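Extracellular ligand-binding receptor (Verminephrobacter eiseniae, PDB 4M88) probably binds a small solute, perhaps an amino acid, outside the cytoplasm for uptake by an ABC transporter. Local coordinates at residues M79-I84 with Q149-G154; N102-A107 with L230-A235. All coordinates share one frame; numbering follows the deposited sequence.

Contact 1. Residues M79-I84 with Q149-G154; sequences MGSAAI and QDLPTG
Across the cleft of a two-lobed, leucine-binding-protein type fold, Ser81 and Thr153 meet where two helices begin. Helix 81-89 follows strand 74-76 of the five-stranded parallel sheet, whereas helix 152-166 follows strand 143-149 of the seven-stranded mixed sheet, so the pair belongs to opposite lobes. The two residues also mark the nearest backbone approach, with Ser81 CA and Thr153 CA 6.4 Å apart. Their side chains point toward each other and end in a hydroxyl-hydroxyl hydrogen bond, Ser81 OG to Thr153 OG1, of 2.7 Å. The angles at the two oxygens are close to tetrahedral, 104° for Ser81 CB-Ser81 OG···Thr153 OG1 and 114° for Thr153 CB-Thr153 OG1···Ser81 OG; these suit the lone-pair or O-H directions of a hydroxyl, and either oxygen could be the donor. The threonine torsion (chi1 52°) sets OG1 between its backbone N and carbonyl carbon and leaves CG2 to lie alongside the serine, tightly packed at 3.5 Å from Ser81 CB. Leu151 touches more loosely, its CD2 4.1 Å from Ser81 OG. A bound glycerol, probably from the crystallisation liquor, also hydrogen-bonds to Thr153 OG1, which therefore has two polar partners. A valine in place of Thr153 would probably leave Ser81 OG without its hydroxyl mate across the cleft. With 107 Å² buried and a single hydrogen bond across it, the contact is consistent with a link between lobes that can be made and broken as the cleft moves.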
HETATM    1  N   MSE A  79      -1.175   8.100   3.627  1.00 15.28           N
HETATM    2  CA  MSE A  79      -0.342   7.028   4.142  1.00 17.72           C
HETATM    3  C   MSE A  79      -0.110   7.209   5.642  1.00 17.92           C
HETATM    4  O   MSE A  79       0.275   8.291   6.097  1.00 21.28           O
HETATM    5  CB  MSE A  79       0.994   7.015   3.399  1.00 19.02           C
HETATM    6  CG  MSE A  79       2.064   6.184   4.070  1.00 21.55           C
HETATM    7 SE   MSE A  79       3.708   6.240   3.002  0.70 32.09          SE
HETATM    8  CE  MSE A  79       3.323   4.682   1.919  1.00 24.14           C
ATOM      9  N   GLY A  80      -0.357   6.147   6.404  1.00 16.71           N
ATOM     10  CA  GLY A  80      -0.145   6.167   7.839  1.00 18.37           C
ATOM     11  C   GLY A  80      -1.385   5.694   8.563  1.00 16.55           C
ATOM     12  O   GLY A  80      -2.473   6.244   8.355  1.00 16.72           O
ATOM     13  N   SER A  81      -1.227   4.672   9.404  1.00 16.59           N
ATOM     14  CA  SER A  81      -2.328   4.148  10.213  1.00 21.45           C
ATOM     15  C   SER A  81      -3.015   5.211  11.074  1.00 15.28           C
ATOM     16  O   SER A  81      -4.244   5.316  11.080  1.00 17.43           O
ATOM     17  CB  SER A  81      -1.819   3.029  11.127  1.00 28.90           C
ATOM     18  OG  SER A  81      -1.162   2.027  10.375  1.00 34.23           O
ATOM     19  N   ALA A  82      -2.221   5.976  11.817  1.00 18.67           N
ATOM     20  CA  ALA A  82      -2.758   6.963  12.743  1.00 15.81           C
ATOM     21  C   ALA A  82      -3.530   8.030  11.991  1.00 21.49           C
ATOM     22  O   ALA A  82      -4.600   8.458  12.428  1.00 19.62           O
ATOM     23  CB  ALA A  82      -1.633   7.605  13.561  1.00 22.14           C
ATOM     24  N   ALA A  83      -2.964   8.463  10.864  1.00 15.92           N
ATOM     25  CA  ALA A  83      -3.580   9.477  10.022  1.00 16.24           C
ATOM     26  C   ALA A  83      -4.943   9.033   9.506  1.00 16.80           C
ATOM     27  O   ALA A  83      -5.929   9.743   9.682  1.00 13.75           O
ATOM     28  CB  ALA A  83      -2.662   9.824   8.856  1.00 17.31           C
ATOM     29  N   ILE A  84      -5.006   7.876   8.848  1.00 14.38           N
ATOM     30  CA  ILE A  84      -6.288   7.395   8.313  1.00 12.54           C
ATOM     31  C   ILE A  84      -7.306   7.120   9.416  1.00 17.88           C
ATOM     32  O   ILE A  84      -8.500   7.424   9.270  1.00 14.82           O
ATOM     33  CB  ILE A  84      -6.100   6.156   7.396  1.00 11.98           C
ATOM     34  CG1 ILE A  84      -5.246   6.522   6.182  1.00 18.18           C
ATOM     35  CG2 ILE A  84      -7.452   5.587   6.945  1.00 11.77           C
ATOM     36  CD1 ILE A  84      -4.711   5.300   5.443  1.00 19.42           C
ATOM     37  N   GLN A 149       3.656  -5.289  14.906  1.00 15.59           N
ATOM     38  CA  GLN A 149       3.904  -4.127  15.757  1.00 16.76           C
ATOM     39  C   GLN A 149       2.659  -3.824  16.573  1.00 19.17           C
ATOM     40  O   GLN A 149       1.536  -3.950  16.077  1.00 15.69           O
ATOM     41  CB  GLN A 149       4.309  -2.896  14.948  1.00 15.92           C
ATOM     42  CG  GLN A 149       4.716  -1.707  15.841  1.00 16.22           C
ATOM     43  CD  GLN A 149       5.098  -0.467  15.063  1.00 23.09           C
ATOM     44  OE1 GLN A 149       5.625  -0.550  13.958  1.00 19.34           O
ATOM     45  NE2 GLN A 149       4.829   0.697  15.641  1.00 21.61           N
ATOM     46  N   ASP A 150       2.878  -3.416  17.821  1.00 21.91           N
ATOM     47  CA  ASP A 150       1.811  -3.072  18.752  1.00 27.09           C
ATOM     48  C   ASP A 150       1.201  -1.723  18.380  1.00 24.53           C
ATOM     49  O   ASP A 150       1.519  -0.685  18.972  1.00 25.46           O
ATOM     50  CB  ASP A 150       2.353  -3.056  20.183  1.00 30.77           C
ATOM     51  CG  ASP A 150       1.265  -2.876  21.220  1.00 39.82           C
ATOM     52  OD1 ASP A 150       0.071  -2.940  20.855  1.00 44.43           O
ATOM     53  OD2 ASP A 150       1.609  -2.682  22.403  1.00 39.73           O
ATOM     54  N   LEU A 151       0.326  -1.765  17.384  1.00 18.11           N
ATOM     55  CA  LEU A 151      -0.334  -0.598  16.823  1.00 26.78           C
ATOM     56  C   LEU A 151      -1.735  -1.102  16.497  1.00 25.83           C
ATOM     57  O   LEU A 151      -1.904  -2.299  16.266  1.00 22.48           O
ATOM     58  CB  LEU A 151       0.376  -0.231  15.524  1.00 35.85           C
ATOM     59  CG  LEU A 151       0.350   1.203  15.032  1.00 42.72           C
ATOM     60  CD1 LEU A 151       0.962   2.082  16.100  1.00 49.28           C
ATOM     61  CD2 LEU A 151       1.114   1.317  13.722  1.00 37.68           C
ATOM     62  N   PRO A 152      -2.746  -0.212  16.476  1.00 24.83           N
ATOM     63  CA  PRO A 152      -4.096  -0.685  16.131  1.00 25.49           C
ATOM     64  C   PRO A 152      -4.189  -1.461  14.808  1.00 25.12           C
ATOM     65  O   PRO A 152      -4.867  -2.491  14.775  1.00 23.50           O
ATOM     66  CB  PRO A 152      -4.905   0.609  16.051  1.00 28.91           C
ATOM     67  CG  PRO A 152      -4.245   1.501  17.064  1.00 31.03           C
ATOM     68  CD  PRO A 152      -2.762   1.170  16.991  1.00 26.81           C
ATOM     69  N   THR A 153      -3.534  -0.985  13.749  1.00 21.88           N
ATOM     70  CA  THR A 153      -3.563  -1.688  12.463  1.00 24.32           C
ATOM     71  C   THR A 153      -2.761  -2.996  12.477  1.00 27.96           C
ATOM     72  O   THR A 153      -3.015  -3.903  11.673  1.00 22.88           O
ATOM     73  CB  THR A 153      -3.046  -0.807  11.326  1.00 26.79           C
ATOM     74  OG1 THR A 153      -1.768  -0.262  11.684  1.00 25.04           O
ATOM     75  CG2 THR A 153      -4.031   0.319  11.054  1.00 29.72           C
ATOM     76  N   GLY A 154      -1.785  -3.077  13.377  1.00 28.01           N
ATOM     77  CA  GLY A 154      -1.039  -4.309  13.580  1.00 24.86           C
ATOM     78  C   GLY A 154      -1.905  -5.341  14.270  1.00 22.86           C
ATOM     79  O   GLY A 154      -1.929  -6.508  13.876  1.00 21.60           O
TER

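Contact 2. Residues N102-A107 with L230-A235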
ATOM      1  N   ASN A 102      -7.427   5.762  -2.693  1.00 12.32           N
ATOM      2  CA  ASN A 102      -6.427   4.881  -2.093  1.00 12.54           C
ATOM      3  C   ASN A 102      -6.063   5.285  -0.668  1.00 17.77           C
ATOM      4  O   ASN A 102      -6.226   6.444  -0.262  1.00 19.36           O
ATOM      5  CB  ASN A 102      -5.174   4.723  -2.964  1.00 13.17           C
ATOM      6  CG  ASN A 102      -4.468   3.394  -2.722  1.00 19.29           C
ATOM      7  OD1 ASN A 102      -5.120   2.346  -2.617  1.00 12.53           O
ATOM      8  ND2 ASN A 102      -3.142   3.431  -2.601  1.00 20.87           N
ATOM      9  N   GLY A 103      -5.589   4.306   0.088  1.00 14.36           N
ATOM     10  CA  GLY A 103      -5.142   4.519   1.451  1.00 14.13           C
ATOM     11  C   GLY A 103      -4.109   3.452   1.740  1.00 17.72           C
ATOM     12  O   GLY A 103      -4.255   2.305   1.296  1.00 17.44           O
ATOM     13  N   VAL A 104      -3.047   3.842   2.441  1.00 13.85           N
ATOM     14  CA  VAL A 104      -2.002   2.918   2.874  1.00 15.03           C
ATOM     15  C   VAL A 104      -1.845   3.088   4.376  1.00 16.66           C
ATOM     16  O   VAL A 104      -1.620   4.201   4.844  1.00 16.19           O
ATOM     17  CB  VAL A 104      -0.655   3.274   2.231  1.00 19.16           C
ATOM     18  CG1 VAL A 104       0.461   2.346   2.736  1.00 24.38           C
ATOM     19  CG2 VAL A 104      -0.767   3.235   0.722  1.00 20.54           C
ATOM     20  N   PRO A 105      -1.920   1.992   5.148  1.00 17.23           N
ATOM     21  CA  PRO A 105      -2.035   0.593   4.742  1.00 19.01           C
ATOM     22  C   PRO A 105      -3.469   0.197   4.459  1.00 18.54           C
ATOM     23  O   PRO A 105      -4.400   0.914   4.846  1.00 16.43           O
ATOM     24  CB  PRO A 105      -1.565  -0.152   5.994  1.00 23.15           C
ATOM     25  CG  PRO A 105      -2.041   0.712   7.114  1.00 22.33           C
ATOM     26  CD  PRO A 105      -1.862   2.134   6.616  1.00 19.23           C
ATOM     27  N   GLY A 106      -3.635  -0.958   3.818  1.00 16.14           N
ATOM     28  CA  GLY A 106      -4.948  -1.512   3.548  1.00 14.38           C
ATOM     29  C   GLY A 106      -5.499  -2.324   4.707  1.00 13.68           C
ATOM     30  O   GLY A 106      -6.135  -3.359   4.496  1.00 14.96           O
ATOM     31  N   ALA A 107      -5.273  -1.855   5.931  1.00 15.15           N
ATOM     32  CA  ALA A 107      -5.738  -2.570   7.122  1.00 15.76           C
ATOM     33  C   ALA A 107      -7.248  -2.768   7.089  1.00 17.89           C
ATOM     34  O   ALA A 107      -7.993  -1.891   6.630  1.00 14.33           O
ATOM     35  CB  ALA A 107      -5.321  -1.829   8.387  1.00 15.72           C
ATOM     36  N   LEU A 230       3.652  -8.159   3.689  1.00 13.63           N
ATOM     37  CA  LEU A 230       2.609  -7.607   2.836  1.00 14.94           C
ATOM     38  C   LEU A 230       3.172  -6.501   1.950  1.00 15.81           C
ATOM     39  O   LEU A 230       4.381  -6.251   1.953  1.00 19.35           O
ATOM     40  CB  LEU A 230       1.458  -7.073   3.693  1.00 21.82           C
ATOM     41  CG  LEU A 230       0.863  -8.076   4.683  1.00 21.18           C
ATOM     42  CD1 LEU A 230      -0.316  -7.457   5.440  1.00 22.46           C
ATOM     43  CD2 LEU A 230       0.423  -9.326   3.956  1.00 24.79           C
ATOM     44  N   SER A 231       2.290  -5.838   1.205  1.00 16.36           N
ATOM     45  CA  SER A 231       2.693  -4.866   0.187  1.00 18.37           C
ATOM     46  C   SER A 231       3.246  -3.552   0.742  1.00 17.90           C
ATOM     47  O   SER A 231       2.736  -2.485   0.397  1.00 22.36           O
ATOM     48  CB  SER A 231       1.505  -4.541  -0.716  1.00 25.83           C
ATOM     49  OG  SER A 231       1.173  -5.635  -1.539  1.00 33.39           O
ATOM     50  N   TYR A 232       4.294  -3.610   1.562  1.00 15.42           N
ATOM     51  CA  TYR A 232       4.796  -2.376   2.198  1.00 19.61           C
ATOM     52  C   TYR A 232       6.301  -2.130   2.141  1.00 16.75           C
ATOM     53  O   TYR A 232       6.790  -1.124   2.666  1.00 21.68           O
ATOM     54  CB  TYR A 232       4.290  -2.291   3.637  1.00 26.08           C
ATOM     55  CG  TYR A 232       2.788  -2.307   3.656  1.00 27.63           C
ATOM     56  CD1 TYR A 232       2.072  -1.261   3.098  1.00 34.34           C
ATOM     57  CD2 TYR A 232       2.087  -3.392   4.166  1.00 26.22           C
ATOM     58  CE1 TYR A 232       0.693  -1.273   3.070  1.00 33.98           C
ATOM     59  CE2 TYR A 232       0.700  -3.411   4.149  1.00 20.84           C
ATOM     60  CZ  TYR A 232       0.014  -2.354   3.597  1.00 29.42           C
ATOM     61  OH  TYR A 232      -1.361  -2.370   3.576  1.00 33.10           O
ATOM     62  N   VAL A 233       7.032  -3.039   1.509  1.00 16.36           N
ATOM     63  CA  VAL A 233       8.477  -2.878   1.365  1.00 19.13           C
ATOM     64  C   VAL A 233       8.894  -3.302  -0.035  1.00 23.99           C
ATOM     65  O   VAL A 233       8.170  -4.055  -0.694  1.00 22.69           O
ATOM     66  CB  VAL A 233       9.253  -3.716   2.406  1.00 17.04           C
ATOM     67  CG1 VAL A 233       9.022  -3.184   3.797  1.00 25.58           C
ATOM     68  CG2 VAL A 233       8.860  -5.178   2.319  1.00 16.50           C
ATOM     69  N   SER A 234      10.042  -2.807  -0.499  1.00 18.43           N
ATOM     70  CA  SER A 234      10.612  -3.252  -1.769  1.00 16.40           C
ATOM     71  C   SER A 234      11.704  -4.263  -1.458  1.00 17.86           C
ATOM     72  O   SER A 234      12.259  -4.262  -0.359  1.00 16.20           O
ATOM     73  CB  SER A 234      11.192  -2.079  -2.570  1.00 28.59           C
ATOM     74  OG  SER A 234      12.369  -1.566  -1.960  1.00 28.14           O
ATOM     75  N   ALA A 235      11.999  -5.148  -2.404  1.00 13.22           N
ATOM     76  CA  ALA A 235      13.106  -6.087  -2.215  1.00 15.00           C
ATOM     77  C   ALA A 235      14.407  -5.323  -2.019  1.00 17.45           C
ATOM     78  O   ALA A 235      15.290  -5.748  -1.267  1.00 16.78           O
ATOM     79  CB  ALA A 235      13.215  -7.029  -3.395  1.00 17.38           C
TER
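Val104 is the first residue of 102-107 to reach Tyr232: its CG1 lies at the ring edge, near the ring plane, 3.6 Å from Tyr232 CE1. A chi1 of 177°, with CG1 anti to the valine's backbone N, carries that methyl to the ring, and the two side chains run past one another in opposite directions. Pro105 comes next, after a cis peptide bond, and approaches the phenol end obliquely; its CB is 3.6 Å from Tyr232 CZ, and its CA sits 3.3 Å from Tyr232 OH. Gly106 then supplies the polar contact. Its backbone N donates to Tyr232 OH over 2.7 Å, with an N-H···O angle of 160°, so the bond is nearly straight and arrives close to the ring plane. The same hydroxyl is hydrogen-bonded to Asp125 OD1, at the start of helix 125-138, and since it accepts from Gly106 it probably donates to that carboxylate; this buried oxygen is thus gripped twice. The loops leave strands 99-101 and 227-229 of different sheets and so meet across the cleft between the two lobes, with Val104 also resting on Phe287 of helix 286-303 and Tyr232 on Ile211 of helix 208-220.

Both contacts bridge the same two lobes, each pairing an element that follows a strand of the five-stranded sheet with one that follows a strand of the seven-stranded sheet. Contact 2 is the deeper, its centre about 3 Å from the centre of the chain, against about 13 Å for the partly buried contact 1. The chemistry differs too: helix starts share a hydroxyl pair in the outer one, whereas an aromatic ring with a backbone donor and apolar neighbours joins loops in the inner. Within the first lobe Gly80 N lies 2.8 Å from Val104 O, a probable hydrogen bond, while Thr153 CG2 packs across the cleft 3.7 Å from Ala107 CB.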